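Local coordinates for PA0821 (Pseudomonas aeruginosa, PDB 7DRG), which probably acts as a type VI secretion system immunity protein of the TsiV family, countering a putative effector with a VRR-NUC nuclease domain, at residues B[16-22]-B[33-38]; B[74-78]-B[116-120]; B[179-184]-B[205-209]; B[198-202]-B[316-320]; B[227-231]-B[327-331]. All coordinates share one frame; numbering follows the deposited sequence.

Contact 1: residues B[16-22]-B[33-38]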
# COMPACT_ATOMS: atom_id res chain seq x y z
N HIS B 16 -4.09 -8.80 0.80
CA HIS B 16 -3.97 -9.17 -0.60
C HIS B 16 -5.24 -8.85 -1.39
O HIS B 16 -6.34 -8.76 -0.84
CB HIS B 16 -3.68 -10.67 -0.73
CG HIS B 16 -4.72 -11.54 -0.08
ND1 HIS B 16 -4.85 -11.64 1.29
CD2 HIS B 16 -5.68 -12.33 -0.61
CE1 HIS B 16 -5.85 -12.46 1.57
NE2 HIS B 16 -6.37 -12.89 0.44
N LEU B 17 -5.06 -8.69 -2.70
CA LEU B 17 -6.14 -8.68 -3.68
C LEU B 17 -5.91 -9.85 -4.63
O LEU B 17 -4.80 -10.02 -5.14
CB LEU B 17 -6.17 -7.38 -4.49
CG LEU B 17 -6.57 -6.05 -3.84
CD1 LEU B 17 -6.36 -4.91 -4.81
CD2 LEU B 17 -8.02 -6.09 -3.37
N LEU B 18 -6.95 -10.66 -4.86
CA LEU B 18 -6.80 -11.82 -5.73
C LEU B 18 -6.70 -11.42 -7.19
O LEU B 18 -5.86 -11.96 -7.93
CB LEU B 18 -7.97 -12.79 -5.53
CG LEU B 18 -8.20 -13.27 -4.10
CD1 LEU B 18 -9.41 -14.22 -4.05
CD2 LEU B 18 -6.94 -13.95 -3.55
N GLU B 19 -7.52 -10.48 -7.63
CA GLU B 19 -7.52 -10.00 -9.00
C GLU B 19 -7.47 -8.49 -8.96
O GLU B 19 -8.13 -7.88 -8.11
CB GLU B 19 -8.78 -10.49 -9.74
CG GLU B 19 -8.77 -10.31 -11.24
CD GLU B 19 -10.02 -10.89 -11.88
OE1 GLU B 19 -10.99 -10.13 -12.07
OE2 GLU B 19 -10.03 -12.10 -12.17
N ILE B 20 -6.69 -7.87 -9.84
CA ILE B 20 -6.53 -6.41 -9.82
C ILE B 20 -6.79 -5.86 -11.21
O ILE B 20 -6.19 -6.31 -12.19
CB ILE B 20 -5.14 -5.97 -9.33
CG1 ILE B 20 -4.81 -6.61 -7.98
CG2 ILE B 20 -5.11 -4.45 -9.16
CD1 ILE B 20 -3.44 -6.24 -7.46
N ALA B 21 -7.67 -4.86 -11.30
CA ALA B 21 -7.98 -4.26 -12.59
C ALA B 21 -6.74 -3.58 -13.17
O ALA B 21 -5.89 -3.06 -12.45
CB ALA B 21 -9.11 -3.24 -12.44
N GLY B 22 -6.66 -3.60 -14.50
CA GLY B 22 -5.52 -3.01 -15.16
C GLY B 22 -5.44 -1.52 -14.88
O GLY B 22 -6.46 -0.82 -14.83
N TYR B 33 -9.30 -4.43 -18.46
CA TYR B 33 -8.56 -5.68 -18.56
C TYR B 33 -8.08 -6.05 -17.17
O TYR B 33 -8.10 -5.23 -16.25
CB TYR B 33 -7.38 -5.57 -19.55
CG TYR B 33 -6.20 -4.76 -19.07
CD1 TYR B 33 -6.19 -3.37 -19.18
CD2 TYR B 33 -5.08 -5.37 -18.50
CE1 TYR B 33 -5.11 -2.62 -18.74
CE2 TYR B 33 -4.00 -4.63 -18.05
CZ TYR B 33 -4.02 -3.24 -18.18
OH TYR B 33 -2.96 -2.48 -17.74
N ILE B 34 -7.64 -7.30 -17.01
CA ILE B 34 -7.11 -7.78 -15.74
C ILE B 34 -5.61 -7.50 -15.73
O ILE B 34 -4.86 -8.10 -16.50
CB ILE B 34 -7.40 -9.27 -15.54
CG1 ILE B 34 -8.91 -9.54 -15.60
CG2 ILE B 34 -6.81 -9.74 -14.21
CD1 ILE B 34 -9.27 -11.02 -15.58
N GLY B 35 -5.18 -6.60 -14.85
CA GLY B 35 -3.78 -6.22 -14.82
C GLY B 35 -2.89 -7.15 -14.02
O GLY B 35 -1.69 -7.25 -14.30
N ALA B 36 -3.46 -7.79 -13.01
CA ALA B 36 -2.66 -8.66 -12.13
C ALA B 36 -3.53 -9.75 -11.51
O ALA B 36 -4.63 -9.48 -11.20
CB ALA B 36 -2.01 -7.82 -11.05
N VAL B 37 -2.97 -10.94 -11.35
CA VAL B 37 -3.74 -12.02 -10.69
C VAL B 37 -2.80 -12.74 -9.73
O VAL B 37 -1.73 -13.06 -10.11
CB VAL B 37 -4.44 -12.97 -11.66
CG1 VAL B 37 -3.48 -13.62 -12.62
CG2 VAL B 37 -5.26 -14.02 -10.93
N LEU B 38 -3.25 -12.90 -8.50
CA LEU B 38 -2.46 -13.58 -7.46
C LEU B 38 -2.52 -15.09 -7.74
O LEU B 38 -3.58 -15.62 -7.88
CB LEU B 38 -3.01 -13.24 -6.08
CG LEU B 38 -2.18 -13.71 -4.89
CD1 LEU B 38 -0.76 -13.18 -4.91
CD2 LEU B 38 -2.87 -13.39 -3.59
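The beta hairpin of strands 19-22 and 34-46 is pinned here by antiparallel backbone bonds. Leu38 N reaches Leu18 O at 2.8 Å, nearly straight at the hydrogen (176°), and Ile20 N bonds to Ala36 O. Between Ile20 and Ala21 the register slips by one residue. Strand 34-46 carries an extra residue here: Gly35 and Ala36 together stand across from the single Ile20, which makes a classic bulge, and Ile20 O takes both of their amides: Gly35 N at 2.9 Å, nearly along the C=O axis, and Ala36 N at 3.2 Å. Beyond the bulge, Gly22 N is held by Tyr33 O. The Tyr33 ring folds back over this glycine, which a CG lying between the backbone N and carbonyl carbon (chi1 73°) makes possible; Gly22 CA sits 3.6 Å from the ring centroid in a CH-pi contact over one face. Tyr33 OH bonds to Asp194, tying the hairpin to helix 191-204. On one face of the hairpin, Glu19 crosses Ile34 at about a right angle, its CG meeting Ile34 CG2 at 3.6 Å. On the other, Ile20 CB lies 4.0 Å from Ala36 CB, and both residues pack against Tyr184. Leu38 CD2 touches both His16 CB and Leu18 CD2.

Contact 2: residues B[74-78]-B[116-120]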
# COMPACT_ATOMS: atom_id res chain seq x y z
N THR B 74 -4.97 -20.22 -23.02
CA THR B 74 -5.69 -19.46 -24.04
C THR B 74 -4.78 -18.80 -25.07
O THR B 74 -5.19 -18.64 -26.22
CB THR B 74 -6.55 -18.39 -23.36
OG1 THR B 74 -5.75 -17.65 -22.43
CG2 THR B 74 -7.72 -19.03 -22.64
N TRP B 75 -3.55 -18.43 -24.70
CA TRP B 75 -2.68 -17.66 -25.58
C TRP B 75 -1.24 -18.13 -25.48
O TRP B 75 -0.77 -18.54 -24.42
CB TRP B 75 -2.74 -16.16 -25.25
CG TRP B 75 -4.11 -15.62 -25.26
CD1 TRP B 75 -4.88 -15.31 -24.18
CD2 TRP B 75 -4.90 -15.31 -26.42
NE1 TRP B 75 -6.10 -14.85 -24.58
CE2 TRP B 75 -6.14 -14.83 -25.95
CE3 TRP B 75 -4.69 -15.42 -27.79
CZ2 TRP B 75 -7.16 -14.44 -26.81
CZ3 TRP B 75 -5.71 -15.03 -28.65
CH2 TRP B 75 -6.93 -14.54 -28.16
N LEU B 76 -0.53 -18.04 -26.61
CA LEU B 76 0.92 -18.22 -26.65
C LEU B 76 1.56 -16.95 -27.17
O LEU B 76 1.30 -16.53 -28.31
CB LEU B 76 1.30 -19.41 -27.54
CG LEU B 76 2.80 -19.52 -27.79
CD1 LEU B 76 3.55 -19.78 -26.48
CD2 LEU B 76 3.07 -20.62 -28.80
N TRP B 77 2.42 -16.34 -26.35
CA TRP B 77 3.19 -15.16 -26.72
C TRP B 77 4.62 -15.57 -27.05
O TRP B 77 5.23 -16.35 -26.31
CB TRP B 77 3.19 -14.11 -25.59
CG TRP B 77 1.90 -13.33 -25.44
CD1 TRP B 77 0.91 -13.54 -24.51
CD2 TRP B 77 1.48 -12.20 -26.22
NE1 TRP B 77 -0.10 -12.61 -24.68
CE2 TRP B 77 0.23 -11.78 -25.72
CE3 TRP B 77 2.04 -11.51 -27.30
CZ2 TRP B 77 -0.47 -10.71 -26.27
CZ3 TRP B 77 1.35 -10.45 -27.84
CH2 TRP B 77 0.11 -10.06 -27.33
N ARG B 78 5.15 -15.05 -28.15
CA ARG B 78 6.53 -15.30 -28.55
C ARG B 78 7.16 -13.99 -29.00
O ARG B 78 6.53 -13.21 -29.73
CB ARG B 78 6.62 -16.33 -29.69
CG ARG B 78 6.17 -17.75 -29.31
CD ARG B 78 6.25 -18.68 -30.52
NE ARG B 78 5.46 -18.13 -31.61
CZ ARG B 78 5.65 -18.41 -32.89
NH1 ARG B 78 6.62 -19.26 -33.24
NH2 ARG B 78 4.88 -17.85 -33.81
N GLY B 116 -5.26 -15.87 -19.65
CA GLY B 116 -6.18 -14.74 -19.63
C GLY B 116 -7.26 -14.89 -20.69
O GLY B 116 -7.01 -15.40 -21.79
N LYS B 117 -8.47 -14.44 -20.37
CA LYS B 117 -9.54 -14.48 -21.36
C LYS B 117 -9.19 -13.64 -22.59
O LYS B 117 -9.24 -14.12 -23.73
CB LYS B 117 -10.86 -14.00 -20.75
CG LYS B 117 -12.02 -14.06 -21.74
CD LYS B 117 -13.33 -13.62 -21.12
CE LYS B 117 -14.41 -13.46 -22.19
NZ LYS B 117 -14.58 -14.69 -23.01
N LYS B 118 -8.83 -12.38 -22.37
CA LYS B 118 -8.25 -11.55 -23.41
C LYS B 118 -6.74 -11.72 -23.40
O LYS B 118 -6.15 -12.02 -22.36
CB LYS B 118 -8.64 -10.09 -23.21
CG LYS B 118 -10.15 -9.89 -23.10
CD LYS B 118 -10.56 -8.44 -23.34
CE LYS B 118 -10.68 -7.67 -22.04
NZ LYS B 118 -9.36 -7.46 -21.39
N SER B 119 -6.11 -11.56 -24.57
CA SER B 119 -4.66 -11.71 -24.63
C SER B 119 -3.95 -10.71 -23.73
O SER B 119 -2.82 -10.97 -23.28
CB SER B 119 -4.17 -11.58 -26.08
OG SER B 119 -4.45 -10.28 -26.59
N ARG B 120 -4.60 -9.58 -23.43
CA ARG B 120 -4.07 -8.54 -22.56
C ARG B 120 -4.22 -8.89 -21.08
O ARG B 120 -3.55 -8.28 -20.24
CB ARG B 120 -4.78 -7.23 -22.87
CG ARG B 120 -4.17 -5.97 -22.28
CD ARG B 120 -5.03 -4.79 -22.65
NE ARG B 120 -4.46 -3.52 -22.21
CZ ARG B 120 -5.10 -2.36 -22.28
NH1 ARG B 120 -6.33 -2.33 -22.76
NH2 ARG B 120 -4.51 -1.25 -21.86
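Trp75 and Trp77 have similar side-chain torsions, with CG opposite the carbonyl carbon and beside the backbone N (chi1 -54° and -75°), and both indoles extend from strand 75-77 to the loop at Ser119. Ser119 lies over one face of Trp75: its CA is 3.6 Å from the centroid of the five-membered ring, a CH-pi contact close to the ring normal, while its CB rests above the indole. The same CB also meets Trp77 CZ2 at 3.8 Å, so the serine is wedged between the two aromatic side chains. Trp77 uses its edge, where NE1 makes a weak bond to Ser119 O lying near the ring plane. Trp75 NE1 divides its hydrogen between two carbonyls at the indole edge, Gly116 O at 3.0 Å and Lys117 O at 3.3 Å; both bonds are weak, the first sharply bent (121°). A firmer link comes from Thr74, whose OG1 bonds to Gly116 O at 2.7 Å, tilted from the carbonyl plane, and also to Thr114 O, so the hydroxyl lies between two carbonyls. Gly116 O therefore meets a hydroxyl and an indole N-H. Lys118 turns away from the tryptophans, and its NZ forms a salt bridge with Asp121. Thr74 and Trp75 share Thr114 of strand 109-114 as their partner: a bulged antiparallel strand whose tryptophans clasp the loop leaving its neighbour.

Contact 3: residues B[179-184]-B[205-209]; sequences YAGHAY and MPGLD
A single backbone hydrogen bond, Asp209 N to His182 O at 2.9 Å and 167°, joins strand 182-186 to the loop, while Leu208 CA leans on the same carbonyl in a CA-H...O contact. Leu208 extends away from its own backbone N (chi1 179°), which carries CD1 to Ala183 CA at 3.6 Å and beside Tyr184 CD2. At the Tyr184 ring edge, in plane, lies the CE methyl of selenomethionine Met205, 3.8 Å from CE2; its selenium is also edge-on to the ring, in a Met-aromatic contact. Tyr184 OH itself bonds to Leu17 O. The loop closes as a type I beta turn from Met205 to Leu208, with Leu208 N bonded to Met205 O, and so lays the chain leaving helix 191-204 against the consecutive strands 177-180 and 182-186, which are separated by a corner at Gly181 and both pair with strand 34-46. Waters complete the junction. One links His182 N and ND1 to Gly207 O, and another takes the amide of Tyr184 while donating to Asp209 O at 2.6 Å. Farther along, Asp209 crosses the Tyr179 ring at about a right angle, carboxylate and ring planes 56° apart, OD2 coming 3.3 Å from CE1. A third water bridges this OD2 and Tyr179 OH. The buried carboxylate also has a charged partner: its OD1 forms a salt bridge with Lys228, whereas Tyr179 OH bonds to Tyr45 OH.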
# COMPACT_ATOMS: atom_id res chain seq x y z
N TYR B 179 12.81 -20.27 -6.71
CA TYR B 179 11.87 -20.08 -5.61
C TYR B 179 10.46 -20.27 -6.13
O TYR B 179 10.21 -20.16 -7.34
CB TYR B 179 12.02 -18.69 -4.95
CG TYR B 179 12.23 -17.59 -5.96
CD1 TYR B 179 11.16 -17.00 -6.62
CD2 TYR B 179 13.52 -17.16 -6.27
CE1 TYR B 179 11.37 -16.01 -7.57
CE2 TYR B 179 13.74 -16.16 -7.22
CZ TYR B 179 12.66 -15.59 -7.86
OH TYR B 179 12.90 -14.62 -8.79
N ALA B 180 9.53 -20.50 -5.21
CA ALA B 180 8.12 -20.60 -5.57
C ALA B 180 7.28 -20.13 -4.40
O ALA B 180 7.66 -20.29 -3.24
CB ALA B 180 7.72 -22.03 -5.94
N GLY B 181 6.12 -19.57 -4.72
CA GLY B 181 5.21 -19.08 -3.70
C GLY B 181 4.22 -18.12 -4.33
O GLY B 181 4.03 -18.12 -5.55
N HIS B 182 3.61 -17.29 -3.50
CA HIS B 182 2.69 -16.29 -4.02
C HIS B 182 3.39 -15.26 -4.90
O HIS B 182 4.49 -14.79 -4.59
CB HIS B 182 1.99 -15.56 -2.87
CG HIS B 182 1.03 -16.42 -2.11
ND1 HIS B 182 1.39 -17.11 -0.98
CD2 HIS B 182 -0.27 -16.71 -2.34
CE1 HIS B 182 0.35 -17.78 -0.52
NE2 HIS B 182 -0.68 -17.56 -1.33
N ALA B 183 2.74 -14.92 -6.01
CA ALA B 183 3.20 -13.86 -6.90
C ALA B 183 2.01 -13.37 -7.71
O ALA B 183 1.00 -14.06 -7.85
CB ALA B 183 4.31 -14.33 -7.84
N TYR B 184 2.15 -12.16 -8.24
CA TYR B 184 1.20 -11.64 -9.21
C TYR B 184 1.74 -11.85 -10.61
O TYR B 184 2.83 -11.38 -10.94
CB TYR B 184 0.93 -10.15 -9.00
CG TYR B 184 -0.00 -9.89 -7.85
CD1 TYR B 184 -1.38 -10.03 -8.00
CD2 TYR B 184 0.49 -9.56 -6.60
CE1 TYR B 184 -2.23 -9.83 -6.93
CE2 TYR B 184 -0.36 -9.34 -5.53
CZ TYR B 184 -1.71 -9.49 -5.70
OH TYR B 184 -2.56 -9.29 -4.64
N MSE B 205 2.52 -7.56 1.77
CA MSE B 205 2.59 -9.02 1.77
C MSE B 205 4.05 -9.47 1.66
O MSE B 205 4.56 -9.65 0.56
CB MSE B 205 1.78 -9.60 0.59
CG MSE B 205 0.31 -9.17 0.51
SE MSE B 205 -0.36 -9.48 -1.32
CE MSE B 205 1.27 -9.04 -2.14
N PRO B 206 4.71 -9.66 2.81
CA PRO B 206 6.14 -10.01 2.77
C PRO B 206 6.43 -11.34 2.11
O PRO B 206 7.58 -11.55 1.70
CB PRO B 206 6.54 -10.02 4.25
CG PRO B 206 5.53 -9.10 4.91
CD PRO B 206 4.25 -9.38 4.18
N GLY B 207 5.46 -12.24 2.02
CA GLY B 207 5.67 -13.51 1.35
C GLY B 207 5.50 -13.49 -0.15
O GLY B 207 5.62 -14.52 -0.81
N LEU B 208 5.24 -12.32 -0.72
CA LEU B 208 5.00 -12.20 -2.15
C LEU B 208 6.32 -11.99 -2.89
O LEU B 208 7.11 -11.12 -2.52
CB LEU B 208 4.07 -11.02 -2.41
CG LEU B 208 3.79 -10.80 -3.88
CD1 LEU B 208 2.49 -11.54 -4.24
CD2 LEU B 208 3.73 -9.31 -4.18
N ASP B 209 6.54 -12.77 -3.95
CA ASP B 209 7.64 -12.48 -4.85
C ASP B 209 7.25 -11.36 -5.80
O ASP B 209 6.10 -11.26 -6.23
CB ASP B 209 8.04 -13.72 -5.65
CG ASP B 209 9.16 -13.42 -6.63
OD1 ASP B 209 10.22 -12.93 -6.18
OD2 ASP B 209 8.98 -13.69 -7.85
O HOH W 1 10.91 -13.32 -9.70
O HOH W 2 4.41 -16.99 -0.70
O HOH W 3 4.14 -10.31 -7.57

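Contact 4: residues B[198-202]-B[316-320]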
# COMPACT_ATOMS: atom_id res chain seq x y z
N GLU B 198 1.65 -4.25 -8.18
CA GLU B 198 2.57 -5.18 -7.53
C GLU B 198 3.36 -4.50 -6.41
O GLU B 198 3.56 -5.07 -5.34
CB GLU B 198 3.49 -5.79 -8.58
CG GLU B 198 4.49 -6.79 -8.03
CD GLU B 198 5.34 -7.40 -9.13
OE1 GLU B 198 5.98 -6.64 -9.89
OE2 GLU B 198 5.36 -8.64 -9.24
N ALA B 199 3.81 -3.26 -6.65
CA ALA B 199 4.59 -2.55 -5.63
C ALA B 199 3.75 -2.26 -4.39
O ALA B 199 4.24 -2.38 -3.26
CB ALA B 199 5.15 -1.26 -6.23
N PHE B 200 2.49 -1.88 -4.59
CA PHE B 200 1.60 -1.62 -3.47
C PHE B 200 1.36 -2.88 -2.65
O PHE B 200 1.39 -2.86 -1.42
CB PHE B 200 0.29 -1.05 -4.02
CG PHE B 200 -0.83 -0.95 -3.02
CD1 PHE B 200 -0.66 -0.26 -1.83
CD2 PHE B 200 -2.06 -1.52 -3.30
CE1 PHE B 200 -1.71 -0.15 -0.92
CE2 PHE B 200 -3.11 -1.41 -2.40
CZ PHE B 200 -2.93 -0.74 -1.21
N MSE B 201 1.16 -4.00 -3.33
CA MSE B 201 0.95 -5.28 -2.67
C MSE B 201 2.21 -5.75 -1.93
O MSE B 201 2.11 -6.30 -0.83
CB MSE B 201 0.51 -6.31 -3.70
CG MSE B 201 -0.93 -6.14 -4.14
SE MSE B 201 -2.12 -6.31 -2.61
CE MSE B 201 -3.27 -4.83 -2.95
N ALA B 202 3.37 -5.52 -2.53
CA ALA B 202 4.63 -5.99 -1.94
C ALA B 202 4.84 -5.42 -0.55
O ALA B 202 5.31 -6.12 0.36
CB ALA B 202 5.80 -5.61 -2.84
N GLU B 316 3.39 7.33 -9.84
CA GLU B 316 2.95 6.02 -9.38
C GLU B 316 4.08 5.29 -8.65
O GLU B 316 5.26 5.59 -8.82
CB GLU B 316 2.44 5.17 -10.54
CG GLU B 316 3.52 4.67 -11.47
CD GLU B 316 3.91 5.64 -12.57
OE1 GLU B 316 3.40 6.79 -12.59
OE2 GLU B 316 4.72 5.24 -13.43
N LEU B 317 3.68 4.32 -7.83
CA LEU B 317 4.62 3.55 -7.02
C LEU B 317 5.42 2.59 -7.89
O LEU B 317 4.86 1.89 -8.74
CB LEU B 317 3.84 2.78 -5.96
CG LEU B 317 4.54 2.51 -4.63
CD1 LEU B 317 4.69 3.80 -3.85
CD2 LEU B 317 3.75 1.48 -3.82
N ARG B 318 6.74 2.55 -7.68
CA ARG B 318 7.62 1.62 -8.38
C ARG B 318 8.74 1.19 -7.44
O ARG B 318 9.34 2.03 -6.77
CB ARG B 318 8.25 2.24 -9.63
CG ARG B 318 7.29 2.86 -10.62
CD ARG B 318 6.80 1.84 -11.62
NE ARG B 318 5.98 2.49 -12.64
CZ ARG B 318 5.60 1.92 -13.78
NH1 ARG B 318 5.98 0.68 -14.06
NH2 ARG B 318 4.85 2.60 -14.64
N LEU B 319 9.05 -0.10 -7.43
CA LEU B 319 10.15 -0.60 -6.61
C LEU B 319 11.45 -0.44 -7.40
O LEU B 319 11.88 -1.34 -8.12
CB LEU B 319 9.91 -2.05 -6.20
CG LEU B 319 8.81 -2.26 -5.17
CD1 LEU B 319 8.61 -3.76 -4.98
CD2 LEU B 319 9.16 -1.59 -3.86
N VAL B 320 12.07 0.72 -7.24
CA VAL B 320 13.33 1.05 -7.90
C VAL B 320 14.34 1.46 -6.83
O VAL B 320 13.99 1.87 -5.73
CB VAL B 320 13.16 2.19 -8.93
CG1 VAL B 320 12.13 1.81 -9.99
CG2 VAL B 320 12.76 3.49 -8.23
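This is an apolar helix-to-loop contact, buried where one flank of helix 191-204 meets the extended segment that leads into helix 321-328; no hydrogen bond crosses it. Leu317 and Leu319, two residues apart and both directed at the helix, straddle Ala199. Its CB touches Leu317 CD2 and Leu319 CG, each at 3.9 Å, and the small methyl lets the loop backbone approach until the CA atoms of Ala199 and Arg318 are 5.8 Å apart. Leu317 CD2 also presses on the helix backbone, 3.7 Å from Phe200 N. One turn later, Ala202 CB receives Leu319 CD1 at 4.0 Å, reached because Leu319 CG stands opposite its carbonyl carbon (chi1 -71°). An inverse gamma turn centred on Leu319 bends the chain just before helix 321-328 begins. The second subunit closes over this site: its Trp322 packs on Leu317 and Leu319, and its Ala199 on Phe200, so the leucines serve both the fold and the dimer. Between them Arg318 points away from the helix segment, yet its NH1 forms salt bridges with Glu195 and Asp192 from earlier in the same helix. The guanidinium also holds Glu316 side-on, NE at 3.1 Å and NH2 at 2.9 Å both donating to the single oxygen OE2, which lies about 5° out of the guanidinium plane.

Contact 5: residues B[227-231]-B[327-331]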
# COMPACT_ATOMS: atom_id res chain seq x y z
N ILE B 227 21.40 -15.63 -3.90
CA ILE B 227 19.99 -15.81 -4.20
C ILE B 227 19.22 -14.51 -3.98
O ILE B 227 19.61 -13.66 -3.18
CB ILE B 227 19.33 -16.94 -3.37
CG1 ILE B 227 19.41 -16.63 -1.87
CG2 ILE B 227 19.96 -18.29 -3.70
CD1 ILE B 227 18.64 -17.61 -1.02
N LYS B 228 18.11 -14.39 -4.70
CA LYS B 228 17.26 -13.21 -4.58
C LYS B 228 16.41 -13.26 -3.32
O LYS B 228 16.31 -12.27 -2.59
CB LYS B 228 16.36 -13.10 -5.81
CG LYS B 228 15.37 -11.95 -5.78
CD LYS B 228 14.28 -12.21 -6.81
CE LYS B 228 13.14 -11.23 -6.71
NZ LYS B 228 12.04 -11.60 -7.65
N THR B 229 15.77 -14.39 -3.06
CA THR B 229 14.78 -14.45 -2.00
C THR B 229 14.51 -15.90 -1.64
O THR B 229 14.73 -16.81 -2.44
CB THR B 229 13.47 -13.77 -2.42
OG1 THR B 229 12.56 -13.75 -1.32
CG2 THR B 229 12.82 -14.54 -3.58
N VAL B 230 14.02 -16.08 -0.43
CA VAL B 230 13.36 -17.32 -0.05
C VAL B 230 11.86 -17.15 -0.27
O VAL B 230 11.34 -16.04 -0.36
CB VAL B 230 13.67 -17.70 1.42
CG1 VAL B 230 15.17 -17.60 1.69
CG2 VAL B 230 12.89 -16.81 2.38
N SER B 231 11.16 -18.27 -0.39
CA SER B 231 9.70 -18.25 -0.41
C SER B 231 9.22 -19.60 0.10
O SER B 231 9.95 -20.28 0.83
CB SER B 231 9.17 -17.91 -1.81
OG SER B 231 7.79 -17.55 -1.73
N TRP B 327 13.40 -4.03 -0.23
CA TRP B 327 12.53 -5.19 -0.41
C TRP B 327 13.28 -6.50 -0.17
O TRP B 327 12.74 -7.44 0.41
CB TRP B 327 11.91 -5.18 -1.81
CG TRP B 327 11.00 -6.36 -2.01
CD1 TRP B 327 9.69 -6.45 -1.64
CD2 TRP B 327 11.35 -7.63 -2.56
NE1 TRP B 327 9.19 -7.69 -1.95
CE2 TRP B 327 10.19 -8.44 -2.52
CE3 TRP B 327 12.53 -8.17 -3.10
CZ2 TRP B 327 10.18 -9.76 -2.99
CZ3 TRP B 327 12.51 -9.48 -3.57
CH2 TRP B 327 11.34 -10.25 -3.51
N LEU B 328 14.55 -6.57 -0.61
CA LEU B 328 15.34 -7.78 -0.41
C LEU B 328 15.46 -8.15 1.06
O LEU B 328 15.59 -9.34 1.39
CB LEU B 328 16.73 -7.60 -1.01
CG LEU B 328 16.83 -7.44 -2.53
CD1 LEU B 328 18.26 -7.11 -2.93
CD2 LEU B 328 16.37 -8.73 -3.20
N LYS B 329 15.43 -7.15 1.94
CA LYS B 329 15.65 -7.33 3.37
C LYS B 329 14.36 -7.47 4.16
O LYS B 329 14.41 -7.47 5.40
CB LYS B 329 16.43 -6.14 3.95
CG LYS B 329 17.68 -5.71 3.19
CD LYS B 329 18.25 -4.45 3.86
CE LYS B 329 19.17 -3.65 2.95
NZ LYS B 329 20.47 -4.33 2.72
N ARG B 330 13.21 -7.61 3.50
CA ARG B 330 11.92 -7.47 4.17
C ARG B 330 11.68 -8.52 5.25
O ARG B 330 10.87 -8.28 6.16
CB ARG B 330 10.78 -7.52 3.15
CG ARG B 330 10.64 -8.86 2.48
CD ARG B 330 9.88 -8.79 1.16
NE ARG B 330 9.71 -10.15 0.68
CZ ARG B 330 10.69 -10.88 0.14
NH1 ARG B 330 11.90 -10.36 -0.04
NH2 ARG B 330 10.45 -12.14 -0.22
N LEU B 331 12.35 -9.67 5.20
CA LEU B 331 12.13 -10.73 6.17
C LEU B 331 13.16 -10.74 7.30
O LEU B 331 13.04 -11.57 8.22
CB LEU B 331 12.12 -12.09 5.45
CG LEU B 331 11.04 -12.30 4.39
CD1 LEU B 331 11.33 -13.55 3.54
CD2 LEU B 331 9.68 -12.44 5.05
O HOH W 4 14.72 -11.42 -0.32
O HOH W 5 8.80 -14.57 -0.14
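Arg330 reaches Thr229 through a chain extended from CG to NE, after a first torsion that sets CG between its backbone N and carbonyl carbon (chi1 67°). NH2 donates to Thr229 OG1 at 2.9 Å, almost perfectly straight (178°) and in the guanidinium plane. The hydroxyl is turned away from its own backbone N (chi1 -175°) and in turn donates a hydrogen bond to Val230 O at 2.8 Å, so it accepts from the arginine and donates to the carbonyl. The guanidinium is fixed at its edge and on its faces: NH1 bonds to Trp327 O, NE to Pro206 O outside the segments, Trp327 CZ2 lies 3.3 Å above the centre of one face, and Leu331 CD1 is on the opposite face toward the rim. One water joins NH2 to Val230 O; a second joins NH1 to the carbonyls of Lys228 and Leu328. Lys228, fully extended, crosses Trp327 at about a right angle, its CE 3.6 Å from CZ3, and brings NZ to Val210 O. Leu328 CD2 touches Lys228 O, and Val230 CG2 meets Leu331 CD1 at 3.8 Å. The contact thus fastens the end of helix 321-328 to the loop before strand 233-237, with helix 288-297 packed on Val230 and Leu331, strand 177-180 beside Thr229, and Leu317 and Leu319 of the second subunit against Arg330 and Trp327.

Overall arrangement
Contacts 3, 4 and 5 are buried, contact 1 partly so, and contact 2 lies at the surface about 30 Å from contact 5, centre to centre. Contacts 1 and 3 share the sheet around strand 34-46, where Tyr184 packs on Leu38; contact 1 relies on backbone pairing interrupted by a bulge, whereas contact 3 adds waters and a carboxylate. Contacts 3 and 5 adjoin through the Asp209-Lys228 salt bridge and the bond from Arg330 to Pro206. Helix 191-204 gives contact 4 its purely apolar interface, and its Met201 packs on Leu17 and Tyr184. Contacts 4 and 5 also meet the second subunit. Contact 2 combines an indole face, weak indole N-H bonds and one short hydroxyl bond, meeting contact 1 at Tyr33.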